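Local structure of intracellular growth locus, subunit C (Francisella tularensis subsp. tularensis, 2QWU) at residues Asp39-Ala44 and Ala69-Ile74; Ser88-Val93 and Tyr175-Ile180; Lys119-Asn124 and Asn145-Pro150. The protein is encoded in the Francisella pathogenicity island and probably supports invasion of host cells and growth inside them. The protein carries 2 engineered substitutions. All coordinates share one frame; numbering follows the deposited sequence.

Contact 1: residues Asp39-Ala44 and Ala69-Ile74; sequences DSLTIA and AAASVI
Leu41 lies against Ala70 and Ala71, and its side chain meets both alanine methyls. Its CB comes first, 4.3 Å from the CB of Ala70. CG is anti to the backbone N (chi1 171°), and beyond it the two methyls part company. CD2 is the branch that reaches across, ending 3.7 Å from the CB of Ala71. CD1 takes the other direction and packs against Leu122. Around these tips stand Leu91 and Val93, with Leu48 also touching the side chain, so the isobutyl group is buried, with strand 86-96 packing against it.

The methyl of Ala70 is pressed to backbone rather than to another side-chain tip. Its CB sits 3.6 Å from Ser40 CA and 3.8 Å from Leu41 N, close up against the chain where it enters strand 41-43. Strands 37-43 and 71-79 pair antiparallel in the large sheet, and here Ala70 and Ala71 together form a classic beta bulge, with both residues set opposite Ile38. Ala70 has the bent backbone that goes with it (phi -90°, psi -24°), and the bulge puts two consecutive methyls on the side toward 39-44, where a regular strand would turn one of them to the other face.

No hydrogen bond joins the two segments. Asp39 and Ala69 are near only through their main chains, CA to CA 4.2 Å, and from Leu41 and Ala71 onward the backbones diverge. Polar groups along 39-44 look elsewhere: the backbones of Asp39, Ser40 and Thr42 bond to strand 120-122 and the residues just after it. The CB of Asp39 points away from 69-74, and its OD1 accepts the backbone N-H of Asn124.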
# COMPACT_ATOMS: atom_id res chain seq x y z
N ASP A 39 -1.71 3.18 8.66
CA ASP A 39 -2.62 3.75 9.66
C ASP A 39 -3.35 5.01 9.25
O ASP A 39 -4.25 5.49 9.98
CB ASP A 39 -1.88 3.93 11.03
CG ASP A 39 -0.82 5.00 10.99
OD1 ASP A 39 -0.64 5.64 9.94
OD2 ASP A 39 -0.14 5.22 12.06
N SER A 40 -3.03 5.52 8.06
CA SER A 40 -3.74 6.66 7.51
C SER A 40 -3.57 6.66 6.00
O SER A 40 -2.63 6.06 5.49
CB SER A 40 -3.27 7.97 8.12
OG SER A 40 -2.02 8.35 7.59
N LEU A 41 -4.49 7.30 5.30
CA LEU A 41 -4.43 7.39 3.87
C LEU A 41 -5.25 8.60 3.41
O LEU A 41 -6.42 8.77 3.77
CB LEU A 41 -5.03 6.11 3.21
CG LEU A 41 -5.21 6.18 1.67
CD1 LEU A 41 -3.89 6.24 0.96
CD2 LEU A 41 -6.05 4.97 1.22
N THR A 42 -4.61 9.44 2.62
CA THR A 42 -5.28 10.57 2.02
C THR A 42 -5.17 10.47 0.52
O THR A 42 -4.09 10.24 0.00
CB THR A 42 -4.68 11.88 2.48
OG1 THR A 42 -4.74 11.89 3.90
CG2 THR A 42 -5.49 13.11 1.90
N ILE A 43 -6.30 10.63 -0.17
CA ILE A 43 -6.32 10.58 -1.63
C ILE A 43 -7.00 11.84 -2.19
O ILE A 43 -8.18 12.07 -1.91
CB ILE A 43 -7.10 9.34 -2.16
CG1 ILE A 43 -6.38 8.05 -1.74
CG2 ILE A 43 -7.15 9.37 -3.71
CD1 ILE A 43 -7.18 6.80 -2.05
N ALA A 44 -6.25 12.61 -2.98
CA ALA A 44 -6.79 13.84 -3.59
C ALA A 44 -7.41 14.69 -2.48
O ALA A 44 -8.46 15.32 -2.65
CB ALA A 44 -7.83 13.47 -4.66
N ALA A 69 -6.06 0.46 11.01
CA ALA A 69 -5.67 0.82 9.65
C ALA A 69 -6.75 1.56 8.87
O ALA A 69 -7.93 1.30 9.08
CB ALA A 69 -5.33 -0.47 8.87
N ALA A 70 -6.32 2.51 8.04
CA ALA A 70 -7.22 3.21 7.12
C ALA A 70 -7.25 2.42 5.78
O ALA A 70 -8.21 2.54 5.00
CB ALA A 70 -6.69 4.65 6.88
N ALA A 71 -6.20 1.64 5.50
CA ALA A 71 -6.15 0.88 4.24
C ALA A 71 -5.17 -0.24 4.34
O ALA A 71 -4.23 -0.17 5.13
CB ALA A 71 -5.71 1.78 3.08
N SER A 72 -5.40 -1.30 3.55
CA SER A 72 -4.43 -2.37 3.45
C SER A 72 -3.70 -2.07 2.12
O SER A 72 -4.23 -1.34 1.25
CB SER A 72 -5.10 -3.73 3.32
OG SER A 72 -5.90 -3.73 2.13
N VAL A 73 -2.46 -2.55 2.02
CA VAL A 73 -1.75 -2.46 0.74
C VAL A 73 -1.71 -3.91 0.25
O VAL A 73 -1.07 -4.76 0.89
CB VAL A 73 -0.32 -1.92 0.88
CG1 VAL A 73 0.33 -1.89 -0.48
CG2 VAL A 73 -0.38 -0.51 1.46
N ILE A 74 -2.43 -4.19 -0.83
CA ILE A 74 -2.58 -5.55 -1.38
C ILE A 74 -1.52 -5.88 -2.44
O ILE A 74 -1.06 -7.02 -2.52
CB ILE A 74 -4.01 -5.72 -1.99
CG1 ILE A 74 -5.05 -5.61 -0.87
CG2 ILE A 74 -4.18 -7.04 -2.65
CD1 ILE A 74 -6.45 -5.24 -1.42

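Contact 2: residues Ser88-Val93 and Tyr175-Ile180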
# COMPACT_ATOMS: atom_id res chain seq x y z
N SER A 88 2.68 1.31 -9.40
CA SER A 88 1.26 0.97 -9.39
C SER A 88 1.01 0.45 -7.98
O SER A 88 1.90 -0.08 -7.33
CB SER A 88 0.89 -0.09 -10.47
OG SER A 88 1.59 -1.28 -10.28
N ILE A 89 -0.20 0.66 -7.47
CA ILE A 89 -0.53 0.21 -6.12
C ILE A 89 -1.98 -0.20 -6.05
O ILE A 89 -2.84 0.34 -6.75
CB ILE A 89 -0.19 1.34 -5.06
CG1 ILE A 89 -0.30 0.78 -3.63
CG2 ILE A 89 -1.18 2.55 -5.19
CD1 ILE A 89 0.26 1.80 -2.62
N THR A 90 -2.27 -1.18 -5.21
CA THR A 90 -3.64 -1.65 -4.99
C THR A 90 -3.90 -1.60 -3.49
O THR A 90 -3.13 -2.16 -2.71
CB THR A 90 -3.81 -3.10 -5.49
OG1 THR A 90 -3.58 -3.11 -6.92
CG2 THR A 90 -5.25 -3.55 -5.29
N LEU A 91 -4.93 -0.83 -3.11
CA LEU A 91 -5.27 -0.63 -1.70
C LEU A 91 -6.65 -1.18 -1.38
O LEU A 91 -7.53 -1.13 -2.23
CB LEU A 91 -5.25 0.90 -1.39
CG LEU A 91 -3.94 1.64 -1.69
CD1 LEU A 91 -4.19 3.09 -1.95
CD2 LEU A 91 -3.06 1.47 -0.50
N GLY A 92 -6.84 -1.69 -0.17
CA GLY A 92 -8.14 -2.18 0.25
C GLY A 92 -8.66 -1.19 1.30
O GLY A 92 -7.94 -0.88 2.23
N VAL A 93 -9.88 -0.66 1.11
CA VAL A 93 -10.44 0.27 2.08
C VAL A 93 -11.85 -0.17 2.45
O VAL A 93 -12.52 -0.89 1.71
CB VAL A 93 -10.46 1.73 1.56
CG1 VAL A 93 -9.01 2.17 1.23
CG2 VAL A 93 -11.34 1.83 0.27
N TYR A 175 -15.70 -3.79 1.68
CA TYR A 175 -14.26 -3.72 1.44
C TYR A 175 -14.17 -3.43 -0.05
O TYR A 175 -14.69 -4.22 -0.88
CB TYR A 175 -13.65 -5.06 1.80
CG TYR A 175 -12.13 -5.08 1.72
CD1 TYR A 175 -11.37 -4.26 2.53
CD2 TYR A 175 -11.49 -6.02 0.92
CE1 TYR A 175 -9.94 -4.37 2.55
CE2 TYR A 175 -10.11 -6.16 0.93
CZ TYR A 175 -9.34 -5.34 1.75
OH TYR A 175 -7.96 -5.47 1.81
N HIS A 176 -13.51 -2.32 -0.41
CA HIS A 176 -13.37 -1.91 -1.82
C HIS A 176 -11.90 -2.01 -2.22
O HIS A 176 -11.02 -1.72 -1.42
CB HIS A 176 -13.80 -0.45 -2.07
CG HIS A 176 -15.30 -0.21 -2.10
ND1 HIS A 176 -16.12 -0.38 -1.00
CD2 HIS A 176 -16.09 0.26 -3.10
CE1 HIS A 176 -17.37 -0.01 -1.32
NE2 HIS A 176 -17.37 0.37 -2.58
N ILE A 177 -11.65 -2.36 -3.47
CA ILE A 177 -10.27 -2.46 -3.90
C ILE A 177 -9.97 -1.29 -4.83
O ILE A 177 -10.64 -1.11 -5.84
CB ILE A 177 -10.06 -3.82 -4.59
CG1 ILE A 177 -10.34 -4.90 -3.54
CG2 ILE A 177 -8.68 -3.87 -5.21
CD1 ILE A 177 -9.85 -6.32 -3.87
N ILE A 178 -8.96 -0.48 -4.47
CA ILE A 178 -8.58 0.70 -5.26
C ILE A 178 -7.29 0.36 -5.97
O ILE A 178 -6.25 0.11 -5.34
CB ILE A 178 -8.34 1.95 -4.33
CG1 ILE A 178 -9.60 2.23 -3.52
CG2 ILE A 178 -7.86 3.11 -5.11
CD1 ILE A 178 -9.33 3.39 -2.48
N SER A 179 -7.36 0.32 -7.30
CA SER A 179 -6.18 -0.02 -8.13
C SER A 179 -5.75 1.21 -8.85
O SER A 179 -6.53 1.77 -9.59
CB SER A 179 -6.51 -1.10 -9.20
OG SER A 179 -7.03 -2.27 -8.58
N ILE A 180 -4.51 1.62 -8.64
CA ILE A 180 -4.01 2.86 -9.24
C ILE A 180 -2.76 2.56 -10.02
O ILE A 180 -1.87 1.84 -9.54
CB ILE A 180 -3.65 3.90 -8.14
CG1 ILE A 180 -4.73 3.89 -7.06
CG2 ILE A 180 -3.50 5.29 -8.80
CD1 ILE A 180 -4.36 4.74 -5.84
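Val93 and Ile178 meet at the closely packed end of this strand pair, their side chains crossing at about a right angle. The CD1 of Ile178 fits against both valine methyls, 3.7 Å from Val93 CG2 and 3.9 Å from Val93 CG1. On the same face Ile89 and Ile180 lie side by side, pointing the same way, with Ile89 CG2 3.9 Å from Ile180 CD1; Leu91 fills in between the two pairs. This face looks into the protein core, where Leu41 and Ile43 of strand 37-43 cover it.

Strands 86-96 and 173-184 are antiparallel neighbours in the large sheet. Ile89 with Ile180, Leu91 with Ile178 and Val93 with His176 form hydrogen-bonded pairs, each gripped by two backbone bonds. The shortest of the six include Ile178 N to Leu91 O, 2.7 Å and nearly straight at 177°.

The other face, with Thr90, Ile177 and Ser179, is partly exposed, with fewer apolar contacts between the strands. Thr90 OG1 and Ser179 OG face each other at 3.9 Å, too far for a direct bond. One spot there is nevertheless tight: Thr90 CG2, anti to its backbone N, comes within 3.4 Å of Ile177 CG2, closer than methyl groups usually sit.

Toward Tyr175 this face becomes buried again. CG is anti to the backbone N (chi1 -175°), and the ring beyond it runs obliquely alongside Gly92, whose CA lies 3.6 Å from Tyr175 OH. That hydroxyl is held by hydrogen bonds with Pro24 O and Ser72 OG, so the ring end is fixed by residues of two other parts of the chain while its carbons CE1 and CZ rest against the glycine backbone.

Contact 3: residues Lys119-Asn124 and Asn145-Pro150; sequences KIKLGN and NLELYP
Lys119 crosses Glu147 and runs alongside Tyr149, at one end of an antiparallel strand pair, 120-122 with 147-150, in the large sheet of the protein. The lysine chain bends at chi2 (-53°), and its methylenes cross the glutamate carboxylate obliquely, CE lying 3.6 Å from Glu147 OE1. The ammonium itself stops short of a salt bridge; a water accepts from Lys119 NZ and donates to Glu147 OE1, the water oxygen being 2.6 Å from OE1. NZ also bonds to Thr116 O and lies beside the Tyr149 ring, 3.7 Å from its CD2.

Ile120 comes next, in a hydrogen-bonded pair with Leu148. Its O accepts Leu148 N at 2.8 Å, while its own N-H goes to Leu148 O. Both side chains turn into the core, Ile120 to meet Leu41.

Lys121 swings back to the outer face, across from Glu147 in a non-hydrogen-bonded pair. CG is anti to the backbone N, a bend follows at CD, and the chain then extends toward the turn that precedes the partner strand, where Lys121 NZ donates to Asn145 O at 2.7 Å. A second water links this NZ to Glu147 OE2. The carboxylate of Glu147 thus has a water-mediated lysine at each oxygen, which would be expected to stabilise its negative charge on this partly exposed face.

Leu122 returns to the buried side beside Ile38. Its N-H points straight at Leu146 O, 2.9 Å away with an angle of 179° at the hydrogen. At Gly123 the pairing becomes less regular: Asn145 N reaches Gly123 O at 3.2 Å, the donor standing 66° out of the carbonyl plane.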
# COMPACT_ATOMS: atom_id res chain seq x y z
N LYS A 119 -2.33 14.16 -4.91
CA LYS A 119 -1.44 13.37 -4.04
C LYS A 119 -2.11 12.24 -3.30
O LYS A 119 -3.27 12.35 -2.86
CB LYS A 119 -0.79 14.28 -2.98
CG LYS A 119 -0.11 15.53 -3.51
CD LYS A 119 0.89 15.25 -4.60
CE LYS A 119 1.79 16.48 -4.83
NZ LYS A 119 2.78 16.21 -5.94
N ILE A 120 -1.37 11.14 -3.14
CA ILE A 120 -1.85 10.00 -2.38
C ILE A 120 -0.78 9.91 -1.32
O ILE A 120 0.41 9.74 -1.63
CB ILE A 120 -1.91 8.77 -3.26
CG1 ILE A 120 -2.94 9.07 -4.36
CG2 ILE A 120 -2.27 7.52 -2.41
CD1 ILE A 120 -3.21 7.96 -5.26
N LYS A 121 -1.19 10.11 -0.07
CA LYS A 121 -0.21 10.14 1.01
C LYS A 121 -0.48 8.98 1.96
O LYS A 121 -1.58 8.86 2.54
CB LYS A 121 -0.32 11.47 1.77
CG LYS A 121 0.61 11.58 2.99
CD LYS A 121 2.04 11.85 2.60
CE LYS A 121 2.92 12.27 3.82
NZ LYS A 121 4.35 12.47 3.42
N LEU A 122 0.52 8.12 2.08
CA LEU A 122 0.36 6.93 2.92
C LEU A 122 0.86 7.25 4.32
O LEU A 122 1.85 7.98 4.47
CB LEU A 122 1.21 5.78 2.37
CG LEU A 122 1.11 5.46 0.88
CD1 LEU A 122 1.87 4.13 0.56
CD2 LEU A 122 -0.35 5.34 0.49
N GLY A 123 0.18 6.69 5.32
CA GLY A 123 0.57 6.88 6.70
C GLY A 123 1.64 5.86 7.08
O GLY A 123 2.34 5.34 6.21
N ASN A 124 1.76 5.55 8.37
CA ASN A 124 2.76 4.60 8.84
C ASN A 124 2.35 3.18 8.49
O ASN A 124 1.22 2.76 8.79
CB ASN A 124 2.89 4.68 10.36
CG ASN A 124 3.36 6.04 10.81
OD1 ASN A 124 4.40 6.54 10.31
ND2 ASN A 124 2.62 6.66 11.72
N ASN A 145 4.74 7.28 5.26
CA ASN A 145 4.78 8.63 4.77
C ASN A 145 5.04 8.84 3.32
O ASN A 145 5.26 9.97 2.91
CB ASN A 145 5.77 9.46 5.60
CG ASN A 145 5.27 9.62 7.04
OD1 ASN A 145 4.06 9.73 7.26
ND2 ASN A 145 6.18 9.64 8.01
N LEU A 146 4.98 7.77 2.52
CA LEU A 146 5.27 7.94 1.12
C LEU A 146 4.18 8.77 0.44
O LEU A 146 3.00 8.53 0.69
CB LEU A 146 5.41 6.56 0.47
CG LEU A 146 5.73 6.51 -1.02
CD1 LEU A 146 7.19 6.91 -1.28
CD2 LEU A 146 5.55 5.01 -1.48
N GLU A 147 4.58 9.72 -0.42
CA GLU A 147 3.64 10.53 -1.17
C GLU A 147 3.79 10.18 -2.66
O GLU A 147 4.89 10.27 -3.24
CB GLU A 147 3.87 12.03 -1.02
CG GLU A 147 2.78 12.85 -1.73
CD GLU A 147 2.77 14.32 -1.29
OE1 GLU A 147 3.44 15.13 -1.94
OE2 GLU A 147 2.12 14.65 -0.26
N LEU A 148 2.69 9.75 -3.24
CA LEU A 148 2.68 9.38 -4.66
C LEU A 148 1.82 10.38 -5.44
O LEU A 148 0.90 11.00 -4.90
CB LEU A 148 2.04 7.99 -4.83
CG LEU A 148 2.64 6.83 -3.99
CD1 LEU A 148 1.66 5.57 -4.03
CD2 LEU A 148 3.97 6.41 -4.58
N TYR A 149 2.11 10.52 -6.73
CA TYR A 149 1.32 11.46 -7.54
C TYR A 149 1.37 10.95 -8.97
O TYR A 149 2.21 10.14 -9.31
CB TYR A 149 1.89 12.90 -7.39
CG TYR A 149 3.30 13.10 -7.90
CD1 TYR A 149 3.52 13.35 -9.23
CD2 TYR A 149 4.39 13.05 -7.03
CE1 TYR A 149 4.83 13.57 -9.71
CE2 TYR A 149 5.68 13.24 -7.48
CZ TYR A 149 5.89 13.51 -8.82
OH TYR A 149 7.17 13.73 -9.27
N PRO A 150 0.48 11.44 -9.83
CA PRO A 150 0.47 10.96 -11.22
C PRO A 150 1.64 11.42 -12.05
O PRO A 150 2.07 12.56 -11.92
CB PRO A 150 -0.82 11.56 -11.80
CG PRO A 150 -1.67 11.85 -10.58
CD PRO A 150 -0.67 12.33 -9.56
O HOH W 1 4.79 14.90 -4.20
O HOH W 2 3.99 14.86 2.16

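All three contacts belong to one large antiparallel sheet. Contact 1 closes first along the chain; contact 2 opens at 88-93 and closes at 175-180, with the whole of contact 3 lying between. Contacts 1 and 2 have centres about 9 Å apart and are joined through neighbouring strands 71-79 and 86-96. Contacts 1 and 3, also about 9 Å apart, are joined through strands 37-43 and 120-122. Contacts 2 and 3 are about 13 Å apart, linked by strands 147-150 and 173-184 and by Ile180 CD1, 3.5 Å from Ile120 CD1. Strands from far-apart parts of the sequence, together with the consecutive pair 71-79 and 86-96, line a shared apolar interior.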